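Long-range contact in telomerase reverse transcriptase (Candida albicans SC5314, PDB 6ZDQ), which probably elongates chromosome ends as a reverse transcriptase, copying a template within its RNA component into telomeric DNA repeats: residues V80-L92 with L165-W178. Sequence-based numbering, arbitrary orientation.
Sequences VIQFVLLVLGKLL and LFEHLLKNILRSFW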
loop_
_atom_site.group_PDB
_atom_site.type_symbol
_atom_site.label_atom_id
_atom_site.label_comp_id
_atom_site.label_asym_id
_atom_site.label_seq_id
_atom_site.Cartn_x
_atom_site.Cartn_y
_atom_site.Cartn_z
ATOM N N VAL A 80 -19.407 8.177 -11.311
ATOM C CA VAL A 80 -18.256 8.769 -11.990
ATOM C C VAL A 80 -18.064 8.140 -13.363
ATOM O O VAL A 80 -17.798 8.836 -14.351
ATOM C CB VAL A 80 -16.992 8.627 -11.123
ATOM C CG1 VAL A 80 -15.761 9.078 -11.896
ATOM C CG2 VAL A 80 -17.141 9.425 -9.842
ATOM N N ILE A 81 -18.174 6.813 -13.441
ATOM C CA ILE A 81 -18.005 6.114 -14.712
ATOM C C ILE A 81 -19.035 6.591 -15.729
ATOM O O ILE A 81 -18.720 6.781 -16.909
ATOM C CB ILE A 81 -18.078 4.591 -14.495
ATOM C CG1 ILE A 81 -16.865 4.115 -13.693
ATOM C CG2 ILE A 81 -18.172 3.857 -15.826
ATOM C CD1 ILE A 81 -16.876 2.635 -13.382
ATOM N N GLN A 82 -20.278 6.794 -15.291
ATOM C CA GLN A 82 -21.324 7.206 -16.222
ATOM C C GLN A 82 -21.097 8.626 -16.730
ATOM O O GLN A 82 -21.393 8.927 -17.892
ATOM C CB GLN A 82 -22.695 7.085 -15.560
ATOM C CG GLN A 82 -23.038 5.675 -15.113
ATOM C CD GLN A 82 -22.922 4.663 -16.235
ATOM O OE1 GLN A 82 -23.300 4.936 -17.375
ATOM N NE2 GLN A 82 -22.390 3.488 -15.920
ATOM N N PHE A 83 -20.578 9.514 -15.877
ATOM C CA PHE A 83 -20.378 10.900 -16.291
ATOM C C PHE A 83 -19.301 11.018 -17.362
ATOM O O PHE A 83 -19.469 11.761 -18.337
ATOM C CB PHE A 83 -20.021 11.772 -15.088
ATOM C CG PHE A 83 -19.795 13.218 -15.439
ATOM C CD1 PHE A 83 -20.868 14.066 -15.653
ATOM C CD2 PHE A 83 -18.511 13.726 -15.556
ATOM C CE1 PHE A 83 -20.667 15.395 -15.977
ATOM C CE2 PHE A 83 -18.302 15.056 -15.878
ATOM C CZ PHE A 83 -19.383 15.891 -16.088
ATOM N N VAL A 84 -18.184 10.306 -17.196
ATOM C CA VAL A 84 -17.120 10.377 -18.192
ATOM C C VAL A 84 -17.559 9.713 -19.491
ATOM O O VAL A 84 -17.210 10.170 -20.587
ATOM C CB VAL A 84 -15.819 9.765 -17.638
ATOM C CG1 VAL A 84 -16.057 8.358 -17.139
ATOM C CG2 VAL A 84 -14.737 9.785 -18.699
ATOM N N LEU A 85 -18.342 8.633 -19.395
ATOM C CA LEU A 85 -18.918 8.037 -20.596
ATOM C C LEU A 85 -19.823 9.022 -21.321
ATOM O O LEU A 85 -19.954 8.960 -22.549
ATOM C CB LEU A 85 -19.691 6.767 -20.239
ATOM C CG LEU A 85 -18.870 5.518 -19.911
ATOM C CD1 LEU A 85 -19.783 4.379 -19.495
ATOM C CD2 LEU A 85 -18.015 5.114 -21.100
ATOM N N LEU A 86 -20.448 9.941 -20.581
ATOM C CA LEU A 86 -21.203 11.015 -21.216
ATOM C C LEU A 86 -20.271 12.037 -21.857
ATOM O O LEU A 86 -20.559 12.551 -22.945
ATOM C CB LEU A 86 -22.118 11.686 -20.194
ATOM C CG LEU A 86 -22.973 12.855 -20.691
ATOM C CD1 LEU A 86 -24.033 12.377 -21.670
ATOM C CD2 LEU A 86 -23.607 13.592 -19.523
ATOM N N VAL A 87 -19.151 12.344 -21.198
ATOM C CA VAL A 87 -18.195 13.295 -21.759
ATOM C C VAL A 87 -17.553 12.730 -23.019
ATOM O O VAL A 87 -17.384 13.441 -24.017
ATOM C CB VAL A 87 -17.134 13.673 -20.709
ATOM C CG1 VAL A 87 -16.121 14.637 -21.304
ATOM C CG2 VAL A 87 -17.789 14.277 -19.480
ATOM N N LEU A 88 -17.188 11.445 -22.996
ATOM C CA LEU A 88 -16.574 10.828 -24.167
ATOM C C LEU A 88 -17.533 10.804 -25.350
ATOM O O LEU A 88 -17.115 10.966 -26.502
ATOM C CB LEU A 88 -16.102 9.413 -23.832
ATOM C CG LEU A 88 -14.893 9.287 -22.905
ATOM C CD1 LEU A 88 -14.646 7.827 -22.578
ATOM C CD2 LEU A 88 -13.661 9.914 -23.537
ATOM N N GLY A 89 -18.825 10.590 -25.086
ATOM C CA GLY A 89 -19.794 10.561 -26.168
ATOM C C GLY A 89 -19.952 11.898 -26.861
ATOM O O GLY A 89 -20.219 11.949 -28.066
ATOM N N LYS A 90 -19.785 12.996 -26.122
ATOM C CA LYS A 90 -19.839 14.317 -26.734
ATOM C C LYS A 90 -18.514 14.704 -27.377
ATOM O O LYS A 90 -18.501 15.461 -28.355
ATOM C CB LYS A 90 -20.243 15.364 -25.694
ATOM C CG LYS A 90 -21.696 15.276 -25.258
ATOM C CD LYS A 90 -22.026 16.304 -24.187
ATOM C CE LYS A 90 -23.526 16.572 -24.121
ATOM N NZ LYS A 90 -24.321 15.323 -23.957
ATOM N N LEU A 91 -17.398 14.198 -26.849
ATOM C CA LEU A 91 -16.086 14.525 -27.398
ATOM C C LEU A 91 -15.804 13.755 -28.683
ATOM O O LEU A 91 -15.364 14.336 -29.681
ATOM C CB LEU A 91 -14.996 14.237 -26.365
ATOM C CG LEU A 91 -14.876 15.206 -25.192
ATOM C CD1 LEU A 91 -13.786 14.755 -24.234
ATOM C CD2 LEU A 91 -14.592 16.601 -25.709
ATOM N N LEU A 92 -16.041 12.445 -28.673
ATOM C CA LEU A 92 -15.585 11.586 -29.752
ATOM C C LEU A 92 -16.702 11.353 -30.755
ATOM O O LEU A 92 -17.756 10.814 -30.382
ATOM C CB LEU A 92 -15.090 10.254 -29.197
ATOM C CG LEU A 92 -14.007 10.327 -28.115
ATOM C CD1 LEU A 92 -13.569 8.932 -27.694
ATOM C CD2 LEU A 92 -12.813 11.150 -28.581
ATOM N N LEU A 165 -6.022 7.782 -25.674
ATOM C CA LEU A 165 -7.391 7.900 -25.180
ATOM C C LEU A 165 -7.478 7.578 -23.694
ATOM O O LEU A 165 -8.174 8.270 -22.942
ATOM C CB LEU A 165 -8.322 6.985 -25.977
ATOM C CG LEU A 165 -9.128 7.629 -27.107
ATOM C CD1 LEU A 165 -8.214 8.371 -28.064
ATOM C CD2 LEU A 165 -9.940 6.574 -27.845
ATOM N N PHE A 166 -6.780 6.532 -23.253
ATOM C CA PHE A 166 -6.848 6.101 -21.862
ATOM C C PHE A 166 -5.829 6.806 -20.975
ATOM O O PHE A 166 -6.145 7.162 -19.834
ATOM C CB PHE A 166 -6.645 4.586 -21.770
ATOM C CG PHE A 166 -7.857 3.785 -22.158
ATOM C CD1 PHE A 166 -8.212 3.638 -23.490
ATOM C CD2 PHE A 166 -8.635 3.171 -21.191
ATOM C CE1 PHE A 166 -9.322 2.898 -23.847
ATOM C CE2 PHE A 166 -9.747 2.429 -21.543
ATOM C CZ PHE A 166 -10.091 2.293 -22.872
ATOM N N GLU A 167 -4.607 7.010 -21.467
ATOM C CA GLU A 167 -3.569 7.575 -20.613
ATOM C C GLU A 167 -3.682 9.091 -20.507
ATOM O O GLU A 167 -3.502 9.652 -19.420
ATOM C CB GLU A 167 -2.185 7.182 -21.134
ATOM C CG GLU A 167 -1.061 7.430 -20.143
ATOM C CD GLU A 167 -1.162 6.545 -18.915
ATOM O OE1 GLU A 167 -1.754 5.448 -19.017
ATOM O OE2 GLU A 167 -0.654 6.948 -17.846
ATOM N N HIS A 168 -3.975 9.773 -21.616
ATOM C CA HIS A 168 -4.000 11.233 -21.640
ATOM C C HIS A 168 -5.414 11.801 -21.545
ATOM O O HIS A 168 -5.705 12.591 -20.643
ATOM C CB HIS A 168 -3.303 11.744 -22.908
ATOM C CG HIS A 168 -1.811 11.639 -22.856
ATOM N ND1 HIS A 168 -1.001 12.710 -22.546
ATOM C CD2 HIS A 168 -0.982 10.590 -23.068
ATOM C CE1 HIS A 168 0.262 12.327 -22.574
ATOM N NE2 HIS A 168 0.302 11.045 -22.889
ATOM N N LEU A 169 -6.300 11.414 -22.465
ATOM C CA LEU A 169 -7.639 11.999 -22.499
ATOM C C LEU A 169 -8.455 11.594 -21.278
ATOM O O LEU A 169 -8.992 12.447 -20.562
ATOM C CB LEU A 169 -8.360 11.595 -23.787
ATOM C CG LEU A 169 -9.808 12.087 -23.897
ATOM C CD1 LEU A 169 -9.870 13.608 -23.880
ATOM C CD2 LEU A 169 -10.486 11.532 -25.141
ATOM N N LEU A 170 -8.564 10.287 -21.028
ATOM C CA LEU A 170 -9.405 9.804 -19.937
ATOM C C LEU A 170 -8.917 10.312 -18.586
ATOM O O LEU A 170 -9.722 10.727 -17.742
ATOM C CB LEU A 170 -9.449 8.277 -19.957
ATOM C CG LEU A 170 -10.253 7.565 -18.871
ATOM C CD1 LEU A 170 -11.657 8.118 -18.806
ATOM C CD2 LEU A 170 -10.281 6.075 -19.155
ATOM N N LYS A 171 -7.602 10.285 -18.358
ATOM C CA LYS A 171 -7.065 10.749 -17.082
ATOM C C LYS A 171 -7.304 12.242 -16.890
ATOM O O LYS A 171 -7.658 12.683 -15.790
ATOM C CB LYS A 171 -5.573 10.429 -16.983
ATOM C CG LYS A 171 -5.257 8.968 -16.692
ATOM C CD LYS A 171 -3.792 8.796 -16.311
ATOM C CE LYS A 171 -3.487 7.376 -15.860
ATOM N NZ LYS A 171 -3.671 6.388 -16.956
ATOM N N ASN A 172 -7.124 13.036 -17.948
ATOM C CA ASN A 172 -7.313 14.477 -17.828
ATOM C C ASN A 172 -8.772 14.848 -17.595
ATOM O O ASN A 172 -9.048 15.931 -17.070
ATOM C CB ASN A 172 -6.784 15.182 -19.080
ATOM C CG ASN A 172 -6.585 16.673 -18.875
ATOM O OD1 ASN A 172 -6.525 17.154 -17.743
ATOM N ND2 ASN A 172 -6.475 17.412 -19.974
ATOM N N ILE A 173 -9.708 13.971 -17.964
ATOM C CA ILE A 173 -11.114 14.211 -17.657
ATOM C C ILE A 173 -11.378 13.993 -16.172
ATOM O O ILE A 173 -12.094 14.774 -15.535
ATOM C CB ILE A 173 -12.012 13.319 -18.534
ATOM C CG1 ILE A 173 -11.934 13.753 -19.998
ATOM C CG2 ILE A 173 -13.450 13.349 -18.039
ATOM C CD1 ILE A 173 -12.746 12.886 -20.934
ATOM N N LEU A 174 -10.806 12.931 -15.599
ATOM C CA LEU A 174 -10.996 12.653 -14.178
ATOM C C LEU A 174 -10.450 13.785 -13.313
ATOM O O LEU A 174 -11.106 14.228 -12.363
ATOM C CB LEU A 174 -10.324 11.330 -13.812
ATOM C CG LEU A 174 -10.866 10.081 -14.503
ATOM C CD1 LEU A 174 -9.962 8.902 -14.209
ATOM C CD2 LEU A 174 -12.288 9.796 -14.050
ATOM N N ARG A 175 -9.239 14.259 -13.623
ATOM C CA ARG A 175 -8.630 15.324 -12.832
ATOM C C ARG A 175 -9.431 16.618 -12.913
ATOM O O ARG A 175 -9.460 17.389 -11.948
ATOM C CB ARG A 175 -7.193 15.567 -13.292
ATOM C CG ARG A 175 -6.356 14.306 -13.409
ATOM C CD ARG A 175 -5.007 14.592 -14.049
ATOM N NE ARG A 175 -4.373 13.374 -14.545
ATOM C CZ ARG A 175 -3.636 12.558 -13.799
ATOM N NH1 ARG A 175 -3.435 12.829 -12.517
ATOM N NH2 ARG A 175 -3.100 11.469 -14.336
ATOM N N SER A 176 -10.072 16.876 -14.056
ATOM C CA SER A 176 -10.804 18.128 -14.235
ATOM C C SER A 176 -11.964 18.247 -13.254
ATOM O O SER A 176 -12.283 19.348 -12.790
ATOM C CB SER A 176 -11.311 18.237 -15.673
ATOM O OG SER A 176 -10.238 18.204 -16.598
ATOM N N PHE A 177 -12.612 17.128 -12.931
ATOM C CA PHE A 177 -13.791 17.140 -12.075
ATOM C C PHE A 177 -13.551 16.596 -10.674
ATOM O O PHE A 177 -14.185 17.069 -9.730
ATOM C CB PHE A 177 -14.926 16.340 -12.727
ATOM C CG PHE A 177 -15.372 16.890 -14.053
ATOM C CD1 PHE A 177 -16.358 17.860 -14.118
ATOM C CD2 PHE A 177 -14.806 16.435 -15.234
ATOM C CE1 PHE A 177 -16.771 18.367 -15.335
ATOM C CE2 PHE A 177 -15.217 16.939 -16.455
ATOM C CZ PHE A 177 -16.200 17.907 -16.504
ATOM N N TRP A 178 -12.649 15.631 -10.505
ATOM C CA TRP A 178 -12.462 14.976 -9.219
ATOM C C TRP A 178 -10.997 14.992 -8.815
ATOM O O TRP A 178 -10.106 14.868 -9.661
ATOM C CB TRP A 178 -12.960 13.526 -9.250
ATOM C CG TRP A 178 -14.424 13.383 -9.520
ATOM C CD1 TRP A 178 -15.444 13.530 -8.624
ATOM C CD2 TRP A 178 -15.035 13.049 -10.771
ATOM N NE1 TRP A 178 -16.652 13.313 -9.242
ATOM C CE2 TRP A 178 -16.428 13.017 -10.561
ATOM C CE3 TRP A 178 -14.538 12.778 -12.050
ATOM C CZ2 TRP A 178 -17.329 12.724 -11.581
ATOM C CZ3 TRP A 178 -15.435 12.488 -13.061
ATOM C CH2 TRP A 178 -16.815 12.463 -12.821
#
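Trp178 has an aliphatic group on each face: Val80 sets both methyls against one side of the indole, while CB of the preceding Phe177 lies over the rim of the opposite face. Val80 CG1 stands 3.7 Å from the centroid of the six-membered ring, a CH-pi contact 15° off the ring normal. Phe83 completes an aromatic cluster. With its CG anti to the backbone N, it turns its edge onto the face of Phe177 in a T-shaped pair, centroids 4.8 Å apart and planes at 77°; CE2 is poised over the centre of the Phe177 ring. Further along, Ile173 is a knob in a hole formed by Val84, Val87, Leu88 and Leu91. Its two methyls take different partners: the branch methyl CG2 meets Val84 CG2 at 3.8 Å, and the terminal CD1 meets Val87 CG1, also at 3.8 Å. Leu169 straddles the next turn, CD2 beside Leu88 CD2 at 3.9 Å and CD1 against Leu91 CD1. The contact joins helices 77-91 and 148-177 in the family's RNA-binding region, their segment axes 10.8 Å apart at closest approach and crossing at 122°; Leu114 of helix 99-115 touches Val84 and Leu174. No hydrogen bond or salt bridge links the segments, so their mutual hold rests on buried apolar shape and ring contacts.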